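Local coordinates for malonyl coenzyme A-acyl carrier protein transacylase (Helicobacter pylori, PDB 2H1Y) that probably catalyses transfer of the malonyl group from malonyl-CoA to holo acyl carrier protein, the step that supplies malonyl-ACP for fatty acid synthesis, at residues Gln14-Pro20 with Val277-Leu283; Ser32-His37 with Val304-Leu310; Tyr77-Tyr81 with Leu117-Leu123. Numbering follows the deposited sequence.

Contact 1. Residues Gln14-Pro20 with Val277-Leu283; sequences QYALLFP and VDIFFEL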
loop_
_atom_site.group_PDB
_atom_site.type_symbol
_atom_site.label_atom_id
_atom_site.label_comp_id
_atom_site.label_asym_id
_atom_site.label_seq_id
_atom_site.Cartn_x
_atom_site.Cartn_y
_atom_site.Cartn_z
ATOM N N GLN A 14 21.788 7.561 0.250
ATOM C CA GLN A 14 21.024 6.707 1.159
ATOM C C GLN A 14 19.582 6.666 0.773
ATOM O O GLN A 14 19.062 7.632 0.217
ATOM C CB GLN A 14 21.086 7.257 2.556
ATOM C CG GLN A 14 22.382 7.009 3.231
ATOM C CD GLN A 14 22.308 7.447 4.647
ATOM O OE1 GLN A 14 21.696 8.469 4.953
ATOM N NE2 GLN A 14 22.904 6.673 5.537
ATOM N N TYR A 15 18.917 5.569 1.106
ATOM C CA TYR A 15 17.630 5.303 0.487
ATOM C C TYR A 15 16.514 4.854 1.427
ATOM O O TYR A 15 16.761 4.269 2.494
ATOM C CB TYR A 15 17.811 4.313 -0.668
ATOM C CG TYR A 15 18.500 3.041 -0.278
ATOM C CD1 TYR A 15 17.761 1.919 0.100
ATOM C CD2 TYR A 15 19.890 2.944 -0.295
ATOM C CE1 TYR A 15 18.389 0.724 0.462
ATOM C CE2 TYR A 15 20.539 1.747 0.075
ATOM C CZ TYR A 15 19.784 0.636 0.452
ATOM O OH TYR A 15 20.409 -0.557 0.820
ATOM N N ALA A 16 15.290 5.162 1.007
ATOM C CA ALA A 16 14.076 4.618 1.612
ATOM C C ALA A 16 13.299 3.709 0.634
ATOM O O ALA A 16 13.439 3.809 -0.592
ATOM C CB ALA A 16 13.192 5.735 2.136
ATOM N N LEU A 17 12.489 2.820 1.199
ATOM C CA LEU A 17 11.690 1.885 0.412
ATOM C C LEU A 17 10.235 2.329 0.439
ATOM O O LEU A 17 9.740 2.775 1.476
ATOM C CB LEU A 17 11.817 0.466 0.981
ATOM C CG LEU A 17 12.971 -0.470 0.607
ATOM C CD1 LEU A 17 14.281 0.225 0.340
ATOM C CD2 LEU A 17 13.168 -1.515 1.683
ATOM N N LEU A 18 9.556 2.220 -0.701
ATOM C CA LEU A 18 8.146 2.556 -0.768
ATOM C C LEU A 18 7.353 1.350 -1.239
ATOM O O LEU A 18 7.708 0.724 -2.249
ATOM C CB LEU A 18 7.925 3.747 -1.700
ATOM C CG LEU A 18 8.630 5.066 -1.414
ATOM C CD1 LEU A 18 8.454 6.005 -2.588
ATOM C CD2 LEU A 18 8.068 5.705 -0.177
ATOM N N PHE A 19 6.275 1.051 -0.518
ATOM C CA PHE A 19 5.420 -0.088 -0.799
ATOM C C PHE A 19 3.984 0.359 -1.172
ATOM O O PHE A 19 3.232 0.918 -0.332
ATOM C CB PHE A 19 5.418 -1.061 0.392
ATOM C CG PHE A 19 6.717 -1.782 0.579
ATOM C CD1 PHE A 19 7.716 -1.244 1.377
ATOM C CD2 PHE A 19 6.967 -2.992 -0.088
ATOM C CE1 PHE A 19 8.940 -1.898 1.527
ATOM C CE2 PHE A 19 8.174 -3.661 0.060
ATOM C CZ PHE A 19 9.176 -3.110 0.876
ATOM N N PRO A 20 3.580 0.088 -2.436
ATOM C CA PRO A 20 2.305 0.585 -2.907
ATOM C C PRO A 20 1.166 -0.275 -2.402
ATOM O O PRO A 20 1.397 -1.405 -1.975
ATOM C CB PRO A 20 2.430 0.482 -4.433
ATOM C CG PRO A 20 3.440 -0.550 -4.702
ATOM C CD PRO A 20 4.277 -0.709 -3.459
ATOM N N VAL A 277 16.773 10.952 3.561
ATOM C CA VAL A 277 17.305 10.153 2.430
ATOM C C VAL A 277 17.557 10.978 1.152
ATOM O O VAL A 277 17.110 12.109 1.046
ATOM C CB VAL A 277 16.377 8.946 2.070
ATOM C CG1 VAL A 277 16.221 7.996 3.238
ATOM C CG2 VAL A 277 15.039 9.440 1.637
ATOM N N ASP A 278 18.246 10.387 0.181
ATOM C CA ASP A 278 18.499 11.026 -1.116
ATOM C C ASP A 278 17.626 10.482 -2.240
ATOM O O ASP A 278 17.516 11.104 -3.315
ATOM C CB ASP A 278 19.959 10.861 -1.486
ATOM C CG ASP A 278 20.873 11.342 -0.391
ATOM O OD1 ASP A 278 20.904 12.569 -0.175
ATOM O OD2 ASP A 278 21.521 10.497 0.284
ATOM N N ILE A 279 16.982 9.343 -1.993
ATOM C CA ILE A 279 16.299 8.622 -3.060
ATOM C C ILE A 279 15.343 7.577 -2.503
ATOM O O ILE A 279 15.522 7.105 -1.381
ATOM C CB ILE A 279 17.339 7.958 -4.015
ATOM C CG1 ILE A 279 16.676 7.491 -5.310
ATOM C CG2 ILE A 279 18.151 6.841 -3.295
ATOM C CD1 ILE A 279 17.654 7.421 -6.475
ATOM N N PHE A 280 14.339 7.227 -3.301
ATOM C CA PHE A 280 13.310 6.293 -2.894
ATOM C C PHE A 280 13.288 5.133 -3.869
ATOM O O PHE A 280 13.488 5.339 -5.065
ATOM C CB PHE A 280 11.939 6.975 -2.928
ATOM C CG PHE A 280 11.712 7.968 -1.819
ATOM C CD1 PHE A 280 11.990 9.319 -2.007
ATOM C CD2 PHE A 280 11.195 7.555 -0.582
ATOM C CE1 PHE A 280 11.772 10.255 -0.966
ATOM C CE2 PHE A 280 10.972 8.474 0.457
ATOM C CZ PHE A 280 11.260 9.828 0.262
ATOM N N PHE A 281 13.043 3.917 -3.372
ATOM C CA PHE A 281 12.763 2.782 -4.266
ATOM C C PHE A 281 11.310 2.330 -4.111
ATOM O O PHE A 281 10.905 1.881 -3.041
ATOM C CB PHE A 281 13.713 1.588 -4.038
ATOM C CG PHE A 281 15.170 1.903 -4.191
ATOM C CD1 PHE A 281 16.088 1.380 -3.301
ATOM C CD2 PHE A 281 15.633 2.712 -5.212
ATOM C CE1 PHE A 281 17.445 1.647 -3.421
ATOM C CE2 PHE A 281 16.994 2.991 -5.352
ATOM C CZ PHE A 281 17.901 2.452 -4.454
ATOM N N GLU A 282 10.511 2.456 -5.158
ATOM C CA GLU A 282 9.163 1.903 -5.095
ATOM C C GLU A 282 9.271 0.422 -5.432
ATOM O O GLU A 282 9.516 0.081 -6.596
ATOM C CB GLU A 282 8.194 2.610 -6.053
ATOM C CG GLU A 282 6.738 2.251 -5.789
ATOM C CD GLU A 282 5.724 3.151 -6.480
ATOM O OE1 GLU A 282 4.517 2.967 -6.235
ATOM O OE2 GLU A 282 6.108 4.042 -7.262
ATOM N N LEU A 283 9.096 -0.449 -4.426
ATOM C CA LEU A 283 9.181 -1.901 -4.632
ATOM C C LEU A 283 7.842 -2.521 -4.943
ATOM O O LEU A 283 6.923 -2.485 -4.124
ATOM C CB LEU A 283 9.794 -2.615 -3.433
ATOM C CG LEU A 283 11.163 -2.118 -3.013
ATOM C CD1 LEU A 283 11.617 -2.922 -1.829
ATOM C CD2 LEU A 283 12.139 -2.217 -4.160
#
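Side chains pack on both faces of this parallel strand pair. On one face Tyr-15, Leu-17, Ile-279 and Phe-281 gather: Tyr-15 CD1 lies 3.5 Å from Phe-281 CE1, the two rings being inclined at 37° in an oblique pair, and Tyr-15 CB meets Ile-279 CG2 at 3.7 Å. Leu-283 adds its CD1 to this layer, 3.7 Å from Leu-17 CG and 3.6 Å from Phe-19 CZ. The other face carries Ala-16, Leu-18, Phe-280 and Glu-282, with Leu-18 CD1 3.6 Å from Phe-280 CB; the Glu-282 carboxylate is hydrogen-bonded to the backbone N of Leu-289 and Lys-290.

Between the layers runs a parallel ladder in which Ala-16 and Leu-18 each bond on both sides of their partner: Ala-16 N to Ile-279 O (3.1 Å), Phe-281 N to Ala-16 O (2.8 Å), Leu-18 N to Phe-281 O (2.7 Å) and Leu-283 N to Leu-18 O (2.8 Å). At the polar N-terminal edge, Asp-278 grips the backbone of Gln-14 twice, its N donating to Gln-14 O and its OD2 accepting from Gln-14 N, both at 2.9 Å.

The pair lies in the parallel part of the mixed core sheet of the acyltransferase α/β fold. Strand 99-102 flanks 15-19 and the outermost strand 301-304 flanks 279-283, while Phe-316 and Leu-317 of helix 307-320 cover the Tyr-15/Phe-281 face.

Contact 2. Residues Ser32-His37 with Val304-Leu310; sequences SFYEGH and VGDNKGL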
loop_
_atom_site.group_PDB
_atom_site.type_symbol
_atom_site.label_atom_id
_atom_site.label_comp_id
_atom_site.label_asym_id
_atom_site.label_seq_id
_atom_site.Cartn_x
_atom_site.Cartn_y
_atom_site.Cartn_z
ATOM N N SER A 32 7.245 -9.806 -15.957
ATOM C CA SER A 32 8.648 -9.575 -16.272
ATOM C C SER A 32 9.580 -10.264 -15.282
ATOM O O SER A 32 10.552 -10.914 -15.692
ATOM C CB SER A 32 8.928 -8.078 -16.346
ATOM O OG SER A 32 10.304 -7.825 -16.475
ATOM N N PHE A 33 9.273 -10.147 -13.989
ATOM C CA PHE A 33 10.072 -10.801 -12.947
ATOM C C PHE A 33 10.104 -12.314 -13.154
ATOM O O PHE A 33 11.181 -12.928 -13.258
ATOM C CB PHE A 33 9.505 -10.521 -11.548
ATOM C CG PHE A 33 9.827 -9.157 -11.002
ATOM C CD1 PHE A 33 8.936 -8.526 -10.130
ATOM C CD2 PHE A 33 11.009 -8.499 -11.344
ATOM C CE1 PHE A 33 9.210 -7.271 -9.606
ATOM C CE2 PHE A 33 11.297 -7.224 -10.808
ATOM C CZ PHE A 33 10.393 -6.617 -9.940
ATOM N N TYR A 34 8.899 -12.886 -13.201
ATOM C CA TYR A 34 8.647 -14.311 -13.354
ATOM C C TYR A 34 9.506 -14.962 -14.420
ATOM O O TYR A 34 10.095 -16.013 -14.170
ATOM C CB TYR A 34 7.171 -14.530 -13.690
ATOM C CG TYR A 34 6.748 -15.982 -13.799
ATOM C CD1 TYR A 34 6.605 -16.605 -15.047
ATOM C CD2 TYR A 34 6.470 -16.730 -12.654
ATOM C CE1 TYR A 34 6.209 -17.940 -15.145
ATOM C CE2 TYR A 34 6.067 -18.056 -12.741
ATOM C CZ TYR A 34 5.943 -18.656 -13.988
ATOM O OH TYR A 34 5.540 -19.970 -14.054
ATOM N N GLU A 35 9.569 -14.335 -15.599
ATOM C CA GLU A 35 10.291 -14.891 -16.745
ATOM C C GLU A 35 11.790 -14.699 -16.700
ATOM O O GLU A 35 12.523 -15.507 -17.248
ATOM C CB GLU A 35 9.740 -14.334 -18.046
ATOM C CG GLU A 35 8.662 -15.213 -18.621
ATOM C CD GLU A 35 7.511 -14.424 -19.226
ATOM O OE1 GLU A 35 7.692 -13.205 -19.486
ATOM O OE2 GLU A 35 6.425 -15.030 -19.443
ATOM N N GLY A 36 12.252 -13.635 -16.056
ATOM C CA GLY A 36 13.688 -13.367 -15.969
ATOM C C GLY A 36 14.414 -14.042 -14.806
ATOM O O GLY A 36 15.649 -14.103 -14.796
ATOM N N HIS A 37 13.669 -14.539 -13.816
ATOM C CA HIS A 37 14.294 -15.047 -12.587
ATOM C C HIS A 37 13.591 -16.265 -11.994
ATOM O O HIS A 37 12.375 -16.251 -11.736
ATOM C CB HIS A 37 14.403 -13.944 -11.530
ATOM C CG HIS A 37 14.985 -12.664 -12.045
ATOM N ND1 HIS A 37 14.251 -11.755 -12.781
ATOM C CD2 HIS A 37 16.230 -12.143 -11.936
ATOM C CE1 HIS A 37 15.014 -10.724 -13.094
ATOM N NE2 HIS A 37 16.219 -10.935 -12.595
ATOM N N VAL A 304 10.678 -0.214 -9.096
ATOM C CA VAL A 304 11.211 -1.550 -9.310
ATOM C C VAL A 304 10.027 -2.506 -9.418
ATOM O O VAL A 304 9.626 -3.146 -8.436
ATOM C CB VAL A 304 12.128 -1.971 -8.141
ATOM C CG1 VAL A 304 12.841 -3.285 -8.454
ATOM C CG2 VAL A 304 13.139 -0.852 -7.811
ATOM N N GLY A 305 9.448 -2.579 -10.610
ATOM C CA GLY A 305 8.370 -3.526 -10.866
ATOM C C GLY A 305 8.693 -4.453 -12.018
ATOM O O GLY A 305 7.954 -5.412 -12.273
ATOM N N ASP A 306 9.824 -4.173 -12.673
ATOM C CA ASP A 306 10.199 -4.682 -13.992
ATOM C C ASP A 306 11.576 -5.233 -13.839
ATOM O O ASP A 306 12.277 -4.861 -12.905
ATOM C CB ASP A 306 10.373 -3.502 -14.956
ATOM C CG ASP A 306 9.106 -3.108 -15.650
ATOM O OD1 ASP A 306 8.296 -3.993 -16.005
ATOM O OD2 ASP A 306 8.927 -1.898 -15.879
ATOM N N ASN A 307 12.013 -6.045 -14.794
ATOM C CA ASN A 307 13.429 -6.350 -14.880
ATOM C C ASN A 307 14.257 -5.091 -15.209
ATOM O O ASN A 307 15.396 -4.939 -14.753
ATOM C CB ASN A 307 13.693 -7.457 -15.890
ATOM C CG ASN A 307 15.089 -8.042 -15.746
ATOM O OD1 ASN A 307 15.775 -7.822 -14.727
ATOM N ND2 ASN A 307 15.526 -8.800 -16.762
ATOM N N LYS A 308 13.654 -4.200 -15.997
ATOM C CA LYS A 308 14.219 -2.901 -16.347
ATOM C C LYS A 308 14.406 -2.046 -15.094
ATOM O O LYS A 308 15.498 -1.524 -14.866
ATOM C CB LYS A 308 13.312 -2.191 -17.361
ATOM C CG LYS A 308 13.866 -0.888 -17.897
ATOM C CD LYS A 308 12.937 -0.248 -18.949
ATOM C CE LYS A 308 11.888 0.682 -18.340
ATOM N NZ LYS A 308 12.484 1.893 -17.691
ATOM N N GLY A 309 13.352 -1.919 -14.287
ATOM C CA GLY A 309 13.439 -1.219 -13.004
ATOM C C GLY A 309 14.437 -1.886 -12.065
ATOM O O GLY A 309 15.214 -1.201 -11.384
ATOM N N LEU A 310 14.422 -3.226 -12.038
ATOM C CA LEU A 310 15.361 -4.005 -11.226
ATOM C C LEU A 310 16.788 -3.591 -11.560
ATOM O O LEU A 310 17.580 -3.292 -10.667
ATOM C CB LEU A 310 15.194 -5.516 -11.465
ATOM C CG LEU A 310 15.637 -6.573 -10.433
ATOM C CD1 LEU A 310 16.035 -7.916 -11.060
ATOM C CD2 LEU A 310 16.739 -6.123 -9.462
#
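Phe-33 gives up the most surface here, followed by Asn-307 and Ser-32. The Phe-33 ring reaches from its short helix onto the turn between strand 301-304 and helix 307-320, where it meets mostly backbone: its CZ is 3.4 Å from Gly-305 C, its CE2 3.3 Å from Asp-306 O, and Gly-305 O lies over one ring face. Leu-310 CB touches the ring edge, 4.3 Å from Phe-33 CE2. Val-79, Ile-82, Ala-83 and Leu-86 of helix 69-90 also pack on this ring.

Ser-32 supplies the one hydrogen bond between the segments, its OG accepting from Asn-307 N at 3.0 Å. Just after helix 31-36, His-37 extends the contact, with NE2 3.4 Å from Leu-310 CD1, while its ND1 makes a weak hydrogen bond within its own segment to Phe-33 O at 3.3 Å.

Asp-306 occupies the N-cap position, but its side chain makes no capping bond. A serine from a distant part of the chain thus satisfies an amide in the first turn of the C-terminal helix, so one directed hydrogen bond accompanies an aromatic ring laid largely on backbone.

Contact 3. Residues Tyr77-Tyr81 with Leu117-Leu123; sequences YLVSY and LDFEKAL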
loop_
_atom_site.group_PDB
_atom_site.type_symbol
_atom_site.label_atom_id
_atom_site.label_comp_id
_atom_site.label_asym_id
_atom_site.label_seq_id
_atom_site.Cartn_x
_atom_site.Cartn_y
_atom_site.Cartn_z
ATOM N N TYR A 77 1.245 -7.486 -2.565
ATOM C CA TYR A 77 2.321 -7.967 -1.686
ATOM C C TYR A 77 3.306 -8.851 -2.453
ATOM O O TYR A 77 4.526 -8.730 -2.286
ATOM C CB TYR A 77 1.798 -8.699 -0.447
ATOM C CG TYR A 77 2.898 -9.432 0.338
ATOM C CD1 TYR A 77 3.858 -8.729 1.089
ATOM C CD2 TYR A 77 2.985 -10.828 0.305
ATOM C CE1 TYR A 77 4.861 -9.403 1.786
ATOM C CE2 TYR A 77 3.973 -11.508 0.997
ATOM C CZ TYR A 77 4.909 -10.802 1.730
ATOM O OH TYR A 77 5.869 -11.519 2.422
ATOM N N LEU A 78 2.771 -9.726 -3.299
ATOM C CA LEU A 78 3.594 -10.699 -4.004
ATOM C C LEU A 78 4.682 -10.042 -4.841
ATOM O O LEU A 78 5.865 -10.355 -4.708
ATOM C CB LEU A 78 2.713 -11.541 -4.898
ATOM C CG LEU A 78 3.005 -13.016 -5.087
ATOM C CD1 LEU A 78 2.219 -13.442 -6.317
ATOM C CD2 LEU A 78 4.523 -13.335 -5.206
ATOM N N VAL A 79 4.287 -9.124 -5.708
ATOM C CA VAL A 79 5.258 -8.441 -6.545
ATOM C C VAL A 79 6.233 -7.583 -5.690
ATOM O O VAL A 79 7.460 -7.621 -5.906
ATOM C CB VAL A 79 4.556 -7.663 -7.669
ATOM C CG1 VAL A 79 5.564 -6.912 -8.550
ATOM C CG2 VAL A 79 3.654 -8.625 -8.500
ATOM N N SER A 80 5.718 -6.851 -4.704
ATOM C CA SER A 80 6.609 -6.136 -3.774
ATOM C C SER A 80 7.677 -7.059 -3.170
ATOM O O SER A 80 8.864 -6.718 -3.161
ATOM C CB SER A 80 5.820 -5.464 -2.664
ATOM O OG SER A 80 5.081 -4.374 -3.170
ATOM N N TYR A 81 7.242 -8.236 -2.703
ATOM C CA TYR A 81 8.135 -9.227 -2.079
ATOM C C TYR A 81 9.218 -9.626 -3.051
ATOM O O TYR A 81 10.388 -9.609 -2.702
ATOM C CB TYR A 81 7.365 -10.471 -1.609
ATOM C CG TYR A 81 8.200 -11.415 -0.781
ATOM C CD1 TYR A 81 8.909 -12.461 -1.385
ATOM C CD2 TYR A 81 8.300 -11.262 0.617
ATOM C CE1 TYR A 81 9.686 -13.316 -0.649
ATOM C CE2 TYR A 81 9.085 -12.126 1.384
ATOM C CZ TYR A 81 9.777 -13.155 0.738
ATOM O OH TYR A 81 10.567 -14.041 1.449
ATOM N N LEU A 117 7.463 -10.907 9.277
ATOM C CA LEU A 117 6.376 -11.635 8.642
ATOM C C LEU A 117 6.899 -12.466 7.479
ATOM O O LEU A 117 7.357 -11.913 6.479
ATOM C CB LEU A 117 5.341 -10.626 8.180
ATOM C CG LEU A 117 3.860 -10.822 8.424
ATOM C CD1 LEU A 117 3.575 -11.476 9.762
ATOM C CD2 LEU A 117 3.182 -9.457 8.326
ATOM N N ASP A 118 6.860 -13.794 7.636
ATOM C CA ASP A 118 7.302 -14.729 6.599
ATOM C C ASP A 118 6.430 -14.628 5.365
ATOM O O ASP A 118 5.249 -14.228 5.437
ATOM C CB ASP A 118 7.269 -16.189 7.092
ATOM C CG ASP A 118 8.146 -16.419 8.302
ATOM O OD1 ASP A 118 9.196 -15.736 8.420
ATOM O OD2 ASP A 118 7.786 -17.277 9.143
ATOM N N PHE A 119 7.010 -15.033 4.239
ATOM C CA PHE A 119 6.303 -15.034 2.972
ATOM C C PHE A 119 4.870 -15.575 3.047
ATOM O O PHE A 119 3.918 -14.819 2.827
ATOM C CB PHE A 119 7.113 -15.742 1.883
ATOM C CG PHE A 119 6.506 -15.623 0.522
ATOM C CD1 PHE A 119 6.125 -14.377 0.025
ATOM C CD2 PHE A 119 6.296 -16.753 -0.252
ATOM C CE1 PHE A 119 5.543 -14.259 -1.211
ATOM C CE2 PHE A 119 5.717 -16.657 -1.498
ATOM C CZ PHE A 119 5.345 -15.399 -1.991
ATOM N N GLU A 120 4.691 -16.859 3.359
ATOM C CA GLU A 120 3.329 -17.427 3.265
ATOM C C GLU A 120 2.397 -16.896 4.336
ATOM O O GLU A 120 1.207 -16.772 4.091
ATOM C CB GLU A 120 3.254 -18.967 3.114
ATOM C CG GLU A 120 4.428 -19.762 3.613
ATOM C CD GLU A 120 5.620 -19.704 2.677
ATOM O OE1 GLU A 120 6.655 -19.132 3.102
ATOM O OE2 GLU A 120 5.528 -20.218 1.536
ATOM N N LYS A 121 2.942 -16.529 5.492
ATOM C CA LYS A 121 2.142 -15.872 6.523
ATOM C C LYS A 121 1.631 -14.495 6.094
ATOM O O LYS A 121 0.505 -14.107 6.441
ATOM C CB LYS A 121 2.909 -15.775 7.836
ATOM C CG LYS A 121 2.852 -17.040 8.675
ATOM C CD LYS A 121 3.151 -16.728 10.146
ATOM C CE LYS A 121 3.298 -17.997 10.975
ATOM N NZ LYS A 121 4.637 -18.572 10.744
ATOM N N ALA A 122 2.437 -13.757 5.338
ATOM C CA ALA A 122 2.021 -12.421 4.904
ATOM C C ALA A 122 0.937 -12.483 3.830
ATOM O O ALA A 122 -0.023 -11.705 3.866
ATOM C CB ALA A 122 3.205 -11.619 4.437
ATOM N N LEU A 123 1.084 -13.423 2.894
ATOM C CA LEU A 123 0.060 -13.674 1.885
ATOM C C LEU A 123 -1.269 -13.987 2.557
ATOM O O LEU A 123 -2.319 -13.456 2.155
ATOM C CB LEU A 123 0.455 -14.835 0.961
ATOM C CG LEU A 123 1.654 -14.655 0.021
ATOM C CD1 LEU A 123 2.213 -15.997 -0.411
ATOM C CD2 LEU A 123 1.307 -13.806 -1.205
#
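Phe-119 is the main bump on the 117-123 side, and it fits into a hollow lined by Tyr-77, Leu-78 and Tyr-81, which lie along one side of helix 69-90. Its CD1 sits over a face of the Tyr-81 ring, 3.7 Å from Tyr-81 CD1; the two rings, with centroids 4.5 Å apart and planes at 34°, form an oblique pair. The same Phe-119 CD1 is 3.7 Å from Tyr-77 CE2, and Leu-78 CD2 meets the ring edge 3.9 Å from Phe-119 CZ.

Tyr-77 is the answering bump. Its ring pushes against helix 119-137 beside Phe-119, where Ala-122 leaves room: the Ala-122 methyl lies over one ring face, with CB just 3.3 Å from Tyr-77 CZ. Leu-123 CD2 closes the ring edge, 3.7 Å from Tyr-77 CD2. The Tyr-77 hydroxyl finds its polar partner beyond this pair, in a hydrogen bond with Ser-112 OG.

No hydrogen bond links the segments, whose short helical axes stay 10.9 Å apart at 151°. Large aromatic side chains span that gap, in a near-antiparallel helix-helix packing among the helices packed about the core sheet of the acyltransferase α/β fold.

How the contacts relate
The three contacts lie about 17 to 18 Å apart, centre to centre, and follow the fold from its sheet outward. Contact 1 joins two neighbouring inner strands of the sheet; contact 2 continues from the edge strand 301-304 into the C-terminal helix, and Glu-282 O to Val-304 N (2.8 Å, a probable hydrogen bond) ties the two. Helix 69-90 connects contact 3 to both: Ser-80 OG lies 2.8 Å from Leu-283 O, also a probable hydrogen bond, and Val-79 CG1 packs 3.8 Å from Phe-33 CE1. Along the chain the segments of contacts 1 and 2 alternate, bringing the N-terminal and C-terminal parts together, whereas contact 3 falls wholly between them, packing helices from the intervening region.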